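Local coordinates for leucine-rich repeat protein (Bacteroides thetaiotaomicron, PDB 4ECN) that is of unknown function but, as an extracellular protein built on leucine-rich repeats, probably binds other proteins, at residues P129-F135 against F244-K250; D159-S165 against T215-Y221; I634-A640 against D669-N674. The contacts are given in a common frame with arbitrary orientation. Residue numbers count along the deposited sequence, not the author numbering.

Contacts 1 and 2 belong to the same β-rich unit, the second DUF4458 domain, and their centres are 13 Å apart. Along the chain, contact 2 lies between the two halves of contact 1, so the strands concerned come in the order 130-139, 157-164, 214-227, 244-246, with others between. The last two are neighbours in the sheet, and Phe-244 O probably accepts a hydrogen bond from Tyr-216 N at 2.9 Å. Contact 3 comes later, between consecutive turns of the leucine-rich repeat solenoid, about 86 Å from contact 1 and 75 Å from contact 2, centre to centre. The molecule is thus elongated, with contact 3 across its centre from contacts 1 and 2, touching neither.

Contact 1 (P129-F135 against F244-K250); sequences PHGTVTF and FTVIDNK
Val-133 lays its CG2 methyl against Val-246 CG2 at 3.5 Å and against Phe-244 CE2 at 3.9 Å. Both valines, in the t rotamer, and Phe-244, with chi1 at 62° (p), point their CA-to-CB bonds toward the opposite segment. Farther along, Phe-135, an m rotamer whose CA-to-CB bond points sideways, brings CE1 to 4.2 Å from Phe-244 CZ. The extended strand 130-135 runs at 143° to the short strand 244-246, and their axes approach to 7.8 Å, too far for direct strand pairing, consistent with packing between layers. Such packing fits the β-sandwich expected of the transthyretin-like clan that includes DUF4458; Phe-135 and Phe-244 both also touch Val-162 and Val-218 in its interior. Beyond Val-246 the chain makes a type II turn from Ile-247 to Lys-250, with Asp-248 at -54/128 and Asn-249 left-handed at 55/22, closed by Lys-250 N to Ile-247 O at 3.2 Å. The turn hydrogen-bonds to the first strand through Asn-249 N to His-130 O (2.9 Å) and Thr-132 N to Lys-250 O (3.1 Å), leading into strand 251-259, which runs parallel to 130-139. Gly-131, 4.7 Å from Asn-249 between CA atoms, sits where a CB would clash with Ile-247 O, Val-246 CG1 and Lys-250 O; its CA makes a CA-H...O contact of 3.4 Å with Ile-247 O.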
loop_
_atom_site.group_PDB
_atom_site.type_symbol
_atom_site.label_atom_id
_atom_site.label_comp_id
_atom_site.label_asym_id
_atom_site.label_seq_id
_atom_site.Cartn_x
_atom_site.Cartn_y
_atom_site.Cartn_z
ATOM N N PRO A 129 -38.603 -8.127 -25.891
ATOM C CA PRO A 129 -39.021 -9.224 -26.765
ATOM C C PRO A 129 -37.877 -10.211 -27.017
ATOM O O PRO A 129 -36.726 -9.815 -27.237
ATOM C CB PRO A 129 -39.450 -8.508 -28.038
ATOM C CG PRO A 129 -38.693 -7.252 -28.041
ATOM C CD PRO A 129 -38.566 -6.845 -26.620
ATOM N N HIS A 130 -38.204 -11.508 -26.913
ATOM C CA HIS A 130 -37.285 -12.620 -27.099
ATOM C C HIS A 130 -37.756 -13.535 -28.191
ATOM O O HIS A 130 -38.952 -13.605 -28.482
ATOM C CB HIS A 130 -37.154 -13.419 -25.794
ATOM C CG HIS A 130 -36.308 -12.767 -24.746
ATOM N ND1 HIS A 130 -36.715 -11.608 -24.106
ATOM C CD2 HIS A 130 -35.128 -13.167 -24.216
ATOM C CE1 HIS A 130 -35.754 -11.317 -23.239
ATOM N NE2 HIS A 130 -34.781 -12.231 -23.262
ATOM N N GLY A 131 -36.799 -14.236 -28.777
ATOM C CA GLY A 131 -36.988 -15.287 -29.765
ATOM C C GLY A 131 -36.237 -16.502 -29.252
ATOM O O GLY A 131 -35.704 -16.452 -28.134
ATOM N N THR A 132 -36.186 -17.607 -30.032
ATOM C CA THR A 132 -35.460 -18.812 -29.594
ATOM C C THR A 132 -34.419 -19.209 -30.669
ATOM O O THR A 132 -34.533 -18.790 -31.819
ATOM C CB THR A 132 -36.400 -19.968 -29.228
ATOM O OG1 THR A 132 -37.295 -20.229 -30.303
ATOM C CG2 THR A 132 -37.189 -19.688 -27.946
ATOM N N VAL A 133 -33.365 -19.952 -30.267
ATOM C CA VAL A 133 -32.241 -20.304 -31.146
ATOM C C VAL A 133 -31.746 -21.727 -30.898
ATOM O O VAL A 133 -31.752 -22.204 -29.765
ATOM C CB VAL A 133 -31.067 -19.286 -30.936
ATOM C CG1 VAL A 133 -29.713 -19.847 -31.362
ATOM C CG2 VAL A 133 -31.337 -17.979 -31.668
ATOM N N THR A 134 -31.263 -22.367 -31.975
ATOM C CA THR A 134 -30.585 -23.660 -31.971
ATOM C C THR A 134 -29.264 -23.469 -32.678
ATOM O O THR A 134 -29.178 -22.677 -33.622
ATOM C CB THR A 134 -31.417 -24.783 -32.594
ATOM O OG1 THR A 134 -31.779 -24.405 -33.927
ATOM C CG2 THR A 134 -32.635 -25.142 -31.769
ATOM N N PHE A 135 -28.237 -24.191 -32.236
ATOM C CA PHE A 135 -26.904 -24.071 -32.812
ATOM C C PHE A 135 -26.558 -25.278 -33.668
ATOM O O PHE A 135 -27.120 -26.366 -33.494
ATOM C CB PHE A 135 -25.862 -23.889 -31.694
ATOM C CG PHE A 135 -26.127 -22.625 -30.915
ATOM C CD1 PHE A 135 -25.622 -21.405 -31.350
ATOM C CD2 PHE A 135 -26.967 -22.634 -29.808
ATOM C CE1 PHE A 135 -25.919 -20.229 -30.667
ATOM C CE2 PHE A 135 -27.256 -21.454 -29.123
ATOM C CZ PHE A 135 -26.720 -20.269 -29.548
ATOM N N PHE A 244 -26.139 -14.340 -37.112
ATOM C CA PHE A 244 -27.489 -14.857 -37.121
ATOM C C PHE A 244 -28.392 -13.806 -36.518
ATOM O O PHE A 244 -27.915 -12.931 -35.789
ATOM C CB PHE A 244 -27.589 -16.201 -36.401
ATOM C CG PHE A 244 -27.246 -16.220 -34.931
ATOM C CD1 PHE A 244 -25.937 -16.426 -34.507
ATOM C CD2 PHE A 244 -28.245 -16.130 -33.966
ATOM C CE1 PHE A 244 -25.632 -16.501 -33.151
ATOM C CE2 PHE A 244 -27.937 -16.212 -32.604
ATOM C CZ PHE A 244 -26.637 -16.417 -32.208
ATOM N N THR A 245 -29.682 -13.855 -36.841
ATOM C CA THR A 245 -30.603 -12.847 -36.341
ATOM C C THR A 245 -31.761 -13.548 -35.613
ATOM O O THR A 245 -32.275 -14.552 -36.105
ATOM C CB THR A 245 -31.069 -11.968 -37.521
ATOM O OG1 THR A 245 -29.923 -11.519 -38.267
ATOM C CG2 THR A 245 -31.924 -10.784 -37.088
ATOM N N VAL A 246 -32.149 -13.015 -34.433
ATOM C CA VAL A 246 -33.259 -13.511 -33.615
ATOM C C VAL A 246 -34.471 -12.606 -33.847
ATOM O O VAL A 246 -34.353 -11.378 -33.771
ATOM C CB VAL A 246 -32.883 -13.597 -32.115
ATOM C CG1 VAL A 246 -34.064 -14.032 -31.267
ATOM C CG2 VAL A 246 -31.697 -14.525 -31.889
ATOM N N ILE A 247 -35.629 -13.223 -34.138
ATOM C CA ILE A 247 -36.890 -12.518 -34.391
ATOM C C ILE A 247 -37.823 -12.764 -33.226
ATOM O O ILE A 247 -37.875 -13.891 -32.740
ATOM C CB ILE A 247 -37.531 -12.962 -35.749
ATOM C CG1 ILE A 247 -36.530 -12.979 -36.946
ATOM C CG2 ILE A 247 -38.817 -12.194 -36.074
ATOM C CD1 ILE A 247 -35.794 -11.678 -37.277
ATOM N N ASP A 248 -38.582 -11.732 -32.813
ATOM C CA ASP A 248 -39.551 -11.780 -31.712
ATOM C C ASP A 248 -40.574 -12.919 -31.883
ATOM O O ASP A 248 -41.199 -13.057 -32.946
ATOM C CB ASP A 248 -40.304 -10.434 -31.589
ATOM C CG ASP A 248 -41.292 -10.305 -30.424
ATOM O OD1 ASP A 248 -41.128 -11.034 -29.410
ATOM O OD2 ASP A 248 -42.163 -9.408 -30.480
ATOM N N ASN A 249 -40.706 -13.748 -30.812
ATOM C CA ASN A 249 -41.614 -14.902 -30.618
ATOM C C ASN A 249 -41.474 -15.961 -31.763
ATOM O O ASN A 249 -42.348 -16.823 -31.912
ATOM C CB ASN A 249 -43.083 -14.427 -30.475
ATOM C CG ASN A 249 -43.329 -13.467 -29.297
ATOM O OD1 ASN A 249 -42.563 -13.391 -28.310
ATOM N ND2 ASN A 249 -44.419 -12.705 -29.369
ATOM N N LYS A 250 -40.316 -15.950 -32.471
ATOM C CA LYS A 250 -39.947 -16.868 -33.555
ATOM C C LYS A 250 -38.598 -17.559 -33.265
ATOM O O LYS A 250 -37.741 -16.979 -32.597
ATOM C CB LYS A 250 -39.877 -16.132 -34.916
ATOM C CG LYS A 250 -41.185 -15.485 -35.392
ATOM C CD LYS A 250 -42.273 -16.498 -35.755
ATOM C CE LYS A 250 -43.575 -15.837 -36.133
ATOM N NZ LYS A 250 -44.576 -16.823 -36.629
#

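Contact 2 (D159-S165 against T215-Y221); sequences DVTVMNS and TYQVVAY
An antiparallel strand pair interrupted by a classic β bulge joins 159-164 to 215-221 in the DUF4458 unit, consistent with a transthyretin-like β sandwich, the strands crossing at 141° with axes 4.5 Å apart. Thr-161 faces the bulge: its N donates to Ala-220 O (2.9 Å) and its O accepts from Val-219 N (2.8 Å), so Val-219 (-112/-7) and Ala-220 share one opposite residue. The register consequently shifts by one between Thr-161 and Val-162, which forms a non-hydrogen-bonded pair with Val-218 (CA-CA 4.4 Å). Met-163, a selenomethionine, pairs with Gln-217 through N to Gln-217 O (2.9 Å) and O to Gln-217 N (3.2 Å); its CB lies 3.6 Å from Val-219 CG1. Tyr-216, an m rotamer opposite Asn-164 (CA-CA 4.5 Å), puts CD2 3.8 Å from Val-162 CG2, on the face that also carries Val-160 and Val-218, whose CB and CG1 respectively lie 4.1 Å apart. That face looks inward, covered by Phe-244 and Val-257. Past the last pair, Ser-165 N donates to Thr-215 O (2.8 Å), and a water bridges Ser-165 OG and Gln-217 OE1, 2.8 Å from each and donating to OE1.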
loop_
_atom_site.group_PDB
_atom_site.type_symbol
_atom_site.label_atom_id
_atom_site.label_comp_id
_atom_site.label_asym_id
_atom_site.label_seq_id
_atom_site.Cartn_x
_atom_site.Cartn_y
_atom_site.Cartn_z
ATOM N N ASP A 159 -20.340 -24.959 -24.616
ATOM C CA ASP A 159 -20.608 -23.665 -23.977
ATOM C C ASP A 159 -20.477 -22.622 -25.020
ATOM O O ASP A 159 -19.399 -22.529 -25.599
ATOM C CB ASP A 159 -19.653 -23.370 -22.788
ATOM C CG ASP A 159 -19.805 -24.215 -21.538
ATOM O OD1 ASP A 159 -20.935 -24.606 -21.221
ATOM O OD2 ASP A 159 -18.809 -24.399 -20.832
ATOM N N VAL A 160 -21.534 -21.866 -25.345
ATOM C CA VAL A 160 -21.273 -20.851 -26.358
ATOM C C VAL A 160 -21.598 -19.470 -25.771
ATOM O O VAL A 160 -22.519 -19.303 -24.967
ATOM C CB VAL A 160 -21.940 -21.058 -27.753
ATOM C CG1 VAL A 160 -21.772 -22.497 -28.244
ATOM C CG2 VAL A 160 -23.401 -20.637 -27.793
ATOM N N THR A 161 -20.758 -18.504 -26.155
ATOM C CA THR A 161 -20.884 -17.086 -25.875
ATOM C C THR A 161 -21.351 -16.417 -27.133
ATOM O O THR A 161 -20.679 -16.517 -28.172
ATOM C CB THR A 161 -19.561 -16.458 -25.375
ATOM O OG1 THR A 161 -18.891 -17.324 -24.467
ATOM C CG2 THR A 161 -19.754 -15.055 -24.785
ATOM N N VAL A 162 -22.496 -15.738 -27.056
ATOM C CA VAL A 162 -23.022 -14.970 -28.180
ATOM C C VAL A 162 -22.888 -13.521 -27.838
ATOM O O VAL A 162 -23.066 -13.170 -26.674
ATOM C CB VAL A 162 -24.476 -15.331 -28.566
ATOM C CG1 VAL A 162 -24.564 -16.751 -29.121
ATOM C CG2 VAL A 162 -25.445 -15.113 -27.403
HETATM N N MSE A 163 -22.583 -12.673 -28.818
HETATM C CA MSE A 163 -22.492 -11.234 -28.568
HETATM C C MSE A 163 -23.451 -10.521 -29.475
HETATM O O MSE A 163 -23.468 -10.794 -30.670
HETATM C CB MSE A 163 -21.064 -10.714 -28.767
HETATM C CG MSE A 163 -20.838 -9.309 -28.223
HETATM SE SE MSE A 163 -19.132 -8.535 -28.801
HETATM C CE MSE A 163 -19.569 -8.183 -30.719
ATOM N N ASN A 164 -24.264 -9.624 -28.909
ATOM C CA ASN A 164 -25.208 -8.822 -29.675
ATOM C C ASN A 164 -24.371 -7.839 -30.513
ATOM O O ASN A 164 -23.614 -7.034 -29.978
ATOM C CB ASN A 164 -26.244 -8.133 -28.747
ATOM C CG ASN A 164 -27.310 -7.314 -29.465
ATOM O OD1 ASN A 164 -27.027 -6.430 -30.298
ATOM N ND2 ASN A 164 -28.569 -7.531 -29.104
ATOM N N SER A 165 -24.474 -7.963 -31.825
ATOM C CA SER A 165 -23.717 -7.186 -32.800
ATOM C C SER A 165 -23.990 -5.656 -32.718
ATOM O O SER A 165 -23.155 -4.889 -33.220
ATOM C CB SER A 165 -24.012 -7.688 -34.207
ATOM O OG SER A 165 -23.413 -8.965 -34.373
ATOM N N THR A 215 -29.320 -9.109 -33.602
ATOM C CA THR A 215 -28.331 -9.795 -34.430
ATOM C C THR A 215 -27.153 -10.144 -33.535
ATOM O O THR A 215 -26.722 -9.341 -32.702
ATOM C CB THR A 215 -27.956 -8.941 -35.649
ATOM O OG1 THR A 215 -29.145 -8.713 -36.417
ATOM C CG2 THR A 215 -26.892 -9.600 -36.537
ATOM N N TYR A 216 -26.674 -11.374 -33.691
ATOM C CA TYR A 216 -25.592 -11.921 -32.898
ATOM C C TYR A 216 -24.530 -12.584 -33.724
ATOM O O TYR A 216 -24.745 -12.891 -34.888
ATOM C CB TYR A 216 -26.156 -12.993 -31.938
ATOM C CG TYR A 216 -27.155 -12.491 -30.936
ATOM C CD1 TYR A 216 -28.482 -12.261 -31.300
ATOM C CD2 TYR A 216 -26.808 -12.333 -29.601
ATOM C CE1 TYR A 216 -29.416 -11.802 -30.374
ATOM C CE2 TYR A 216 -27.734 -11.881 -28.663
ATOM C CZ TYR A 216 -29.036 -11.621 -29.055
ATOM O OH TYR A 216 -29.941 -11.178 -28.136
ATOM N N GLN A 217 -23.424 -12.911 -33.055
ATOM C CA GLN A 217 -22.319 -13.734 -33.510
ATOM C C GLN A 217 -21.808 -14.560 -32.345
ATOM O O GLN A 217 -21.717 -14.031 -31.227
ATOM C CB GLN A 217 -21.186 -12.907 -34.110
ATOM C CG GLN A 217 -21.421 -12.368 -35.502
ATOM C CD GLN A 217 -20.179 -11.649 -35.941
ATOM O OE1 GLN A 217 -19.915 -10.505 -35.524
ATOM N NE2 GLN A 217 -19.341 -12.347 -36.713
ATOM N N VAL A 218 -21.454 -15.842 -32.590
ATOM C CA VAL A 218 -20.826 -16.654 -31.557
ATOM C C VAL A 218 -19.385 -16.121 -31.460
ATOM O O VAL A 218 -18.721 -15.978 -32.487
ATOM C CB VAL A 218 -20.936 -18.180 -31.800
ATOM C CG1 VAL A 218 -20.106 -18.961 -30.781
ATOM C CG2 VAL A 218 -22.392 -18.630 -31.719
ATOM N N VAL A 219 -18.952 -15.727 -30.250
ATOM C CA VAL A 219 -17.644 -15.109 -30.048
ATOM C C VAL A 219 -16.687 -16.036 -29.223
ATOM O O VAL A 219 -15.487 -15.743 -29.117
ATOM C CB VAL A 219 -17.776 -13.700 -29.394
ATOM C CG1 VAL A 219 -18.467 -12.732 -30.348
ATOM C CG2 VAL A 219 -18.480 -13.739 -28.035
ATOM N N ALA A 220 -17.197 -17.157 -28.692
ATOM C CA ALA A 220 -16.371 -18.115 -27.943
ATOM C C ALA A 220 -17.120 -19.413 -27.642
ATOM O O ALA A 220 -18.349 -19.413 -27.533
ATOM C CB ALA A 220 -15.893 -17.497 -26.629
ATOM N N TYR A 221 -16.373 -20.511 -27.463
ATOM C CA TYR A 221 -16.966 -21.796 -27.072
ATOM C C TYR A 221 -15.959 -22.657 -26.297
ATOM O O TYR A 221 -14.735 -22.490 -26.418
ATOM C CB TYR A 221 -17.514 -22.601 -28.283
ATOM C CG TYR A 221 -16.435 -23.118 -29.211
ATOM C CD1 TYR A 221 -15.816 -24.346 -28.977
ATOM C CD2 TYR A 221 -15.982 -22.350 -30.281
ATOM C CE1 TYR A 221 -14.769 -24.792 -29.782
ATOM C CE2 TYR A 221 -14.943 -22.790 -31.097
ATOM C CZ TYR A 221 -14.349 -24.019 -30.851
ATOM O OH TYR A 221 -13.346 -24.476 -31.668
HETATM O O HOH W 1 -20.848 -9.275 -33.206
#

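Contact 3 (I634-A640 against D669-N674); sequences IPNIFNA and DYKGIN
Ala-640 N donates to Lys-671 O at 2.8 Å (172°), and the side-chain amide of Asn-636 meets the other loop's backbone twice: ND2 gives to Asp-669 O (3.0 Å) and OD1 takes from Lys-671 N (3.1 Å). For this Asn-636 is in t, at the centre of an inverse γ turn (-85/59). A water lies 2.8 Å from Asn-636 OD1 and 2.6 Å from Gly-672 O and accepts from Phe-638 N (3.1 Å); a second joins Pro-635 O (2.9 Å) to Tyr-670 OH (2.8 Å). Weaker bonds run from Lys-671 NZ to Asn-636 O (3.4 Å) and from Asn-639 N to Asn-674 OD1 (3.3 Å), while Asn-674 ND2 is hydrogen-bonded to Tyr-644 O. A CB on Gly-672 (76/-171) would clash with Ala-640 CB. The nearest CA atoms of these irregular segments belong to Ala-640 and Asn-674 (4.3 Å). Apolar packing centres on Ile-673, whose CG1 lies 4.0 Å from Phe-638 CD2 and CD1 4.0 Å from Ile-634 CG2. The segments lie in successive inter-strand loops of the leucine-rich repeat solenoid, ahead of adjacent strands 646-650 and 675-679; Phe-638 and Ile-673 rest on Met-646, and helix 690-694 covers Ile-673 and Tyr-670 through Leu-692.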
loop_
_atom_site.group_PDB
_atom_site.type_symbol
_atom_site.label_atom_id
_atom_site.label_comp_id
_atom_site.label_asym_id
_atom_site.label_seq_id
_atom_site.Cartn_x
_atom_site.Cartn_y
_atom_site.Cartn_z
ATOM N N ILE A 634 27.432 8.809 22.526
ATOM C CA ILE A 634 27.459 8.912 21.073
ATOM C C ILE A 634 28.456 7.827 20.622
ATOM O O ILE A 634 29.603 7.832 21.103
ATOM C CB ILE A 634 27.785 10.347 20.545
ATOM C CG1 ILE A 634 26.728 11.383 20.990
ATOM C CG2 ILE A 634 27.939 10.370 19.007
ATOM C CD1 ILE A 634 27.305 12.740 21.260
ATOM N N PRO A 635 28.021 6.822 19.810
ATOM C CA PRO A 635 28.960 5.757 19.405
ATOM C C PRO A 635 30.029 6.278 18.425
ATOM O O PRO A 635 29.720 7.101 17.561
ATOM C CB PRO A 635 28.042 4.716 18.755
ATOM C CG PRO A 635 26.887 5.499 18.243
ATOM C CD PRO A 635 26.686 6.634 19.195
ATOM N N ASN A 636 31.287 5.810 18.569
ATOM C CA ASN A 636 32.404 6.226 17.709
ATOM C C ASN A 636 32.434 5.372 16.402
ATOM O O ASN A 636 33.440 4.708 16.092
ATOM C CB ASN A 636 33.728 6.126 18.469
ATOM C CG ASN A 636 34.857 6.866 17.807
ATOM O OD1 ASN A 636 34.658 7.780 16.998
ATOM N ND2 ASN A 636 36.069 6.537 18.183
ATOM N N ILE A 637 31.322 5.420 15.628
ATOM C CA ILE A 637 31.166 4.638 14.403
ATOM C C ILE A 637 31.155 5.529 13.140
ATOM O O ILE A 637 30.839 5.027 12.057
ATOM C CB ILE A 637 29.885 3.768 14.469
ATOM C CG1 ILE A 637 28.622 4.601 14.765
ATOM C CG2 ILE A 637 30.067 2.626 15.477
ATOM C CD1 ILE A 637 27.299 3.876 14.459
ATOM N N PHE A 638 31.546 6.813 13.261
ATOM C CA PHE A 638 31.590 7.751 12.128
ATOM C C PHE A 638 33.000 8.317 11.981
ATOM O O PHE A 638 33.850 8.000 12.802
ATOM C CB PHE A 638 30.557 8.881 12.298
ATOM C CG PHE A 638 29.196 8.404 12.751
ATOM C CD1 PHE A 638 28.338 7.759 11.874
ATOM C CD2 PHE A 638 28.779 8.588 14.063
ATOM C CE1 PHE A 638 27.088 7.313 12.296
ATOM C CE2 PHE A 638 27.529 8.124 14.486
ATOM C CZ PHE A 638 26.691 7.497 13.596
ATOM N N ASN A 639 33.271 9.092 10.918
ATOM C CA ASN A 639 34.587 9.687 10.697
ATOM C C ASN A 639 34.415 11.062 10.099
ATOM O O ASN A 639 33.906 11.173 8.996
ATOM C CB ASN A 639 35.464 8.801 9.803
ATOM C CG ASN A 639 36.924 9.212 9.672
ATOM O OD1 ASN A 639 37.469 10.035 10.430
ATOM N ND2 ASN A 639 37.604 8.594 8.718
ATOM N N ALA A 640 34.835 12.109 10.816
ATOM C CA ALA A 640 34.708 13.481 10.354
ATOM C C ALA A 640 35.732 13.791 9.258
ATOM O O ALA A 640 35.601 14.807 8.560
ATOM C CB ALA A 640 34.877 14.430 11.523
ATOM N N ASP A 669 41.052 9.058 20.573
ATOM C CA ASP A 669 40.474 7.983 19.762
ATOM C C ASP A 669 39.202 8.419 19.030
ATOM O O ASP A 669 38.835 7.778 18.036
ATOM C CB ASP A 669 40.142 6.769 20.638
ATOM C CG ASP A 669 41.322 5.989 21.182
ATOM O OD1 ASP A 669 42.416 6.038 20.560
ATOM O OD2 ASP A 669 41.140 5.279 22.193
ATOM N N TYR A 670 38.515 9.487 19.521
ATOM C CA TYR A 670 37.258 9.970 18.939
ATOM C C TYR A 670 37.507 10.570 17.536
ATOM O O TYR A 670 38.388 11.430 17.378
ATOM C CB TYR A 670 36.572 10.976 19.862
ATOM C CG TYR A 670 35.160 11.283 19.419
ATOM C CD1 TYR A 670 34.201 10.278 19.329
ATOM C CD2 TYR A 670 34.771 12.577 19.117
ATOM C CE1 TYR A 670 32.906 10.551 18.896
ATOM C CE2 TYR A 670 33.476 12.866 18.700
ATOM C CZ TYR A 670 32.542 11.852 18.596
ATOM O OH TYR A 670 31.266 12.144 18.174
ATOM N N LYS A 671 36.739 10.063 16.521
ATOM C CA LYS A 671 36.826 10.382 15.074
ATOM C C LYS A 671 35.801 11.431 14.574
ATOM O O LYS A 671 35.860 11.816 13.406
ATOM C CB LYS A 671 36.598 9.098 14.231
ATOM C CG LYS A 671 37.581 7.939 14.450
ATOM C CD LYS A 671 37.183 6.643 13.695
ATOM C CE LYS A 671 35.972 5.898 14.257
ATOM N NZ LYS A 671 35.580 4.706 13.449
ATOM N N GLY A 672 34.858 11.837 15.418
ATOM C CA GLY A 672 33.816 12.795 15.050
ATOM C C GLY A 672 32.707 12.203 14.198
ATOM O O GLY A 672 32.645 10.981 14.025
ATOM N N ILE A 673 31.818 13.072 13.660
ATOM C CA ILE A 673 30.665 12.705 12.820
ATOM C C ILE A 673 30.695 13.500 11.502
ATOM O O ILE A 673 30.736 14.738 11.526
ATOM C CB ILE A 673 29.293 12.933 13.552
ATOM C CG1 ILE A 673 29.283 12.437 15.028
ATOM C CG2 ILE A 673 28.099 12.385 12.730
ATOM C CD1 ILE A 673 28.034 12.731 15.808
ATOM N N ASN A 674 30.601 12.795 10.358
ATOM C CA ASN A 674 30.563 13.422 9.041
ATOM C C ASN A 674 29.095 13.644 8.632
ATOM O O ASN A 674 28.567 12.922 7.794
ATOM C CB ASN A 674 31.325 12.571 8.029
ATOM C CG ASN A 674 30.870 11.131 7.956
ATOM O OD1 ASN A 674 30.913 10.376 8.931
ATOM N ND2 ASN A 674 30.433 10.720 6.787
HETATM O O HOH W 2 30.362 9.842 16.898
HETATM O O HOH W 3 32.483 8.777 15.464
#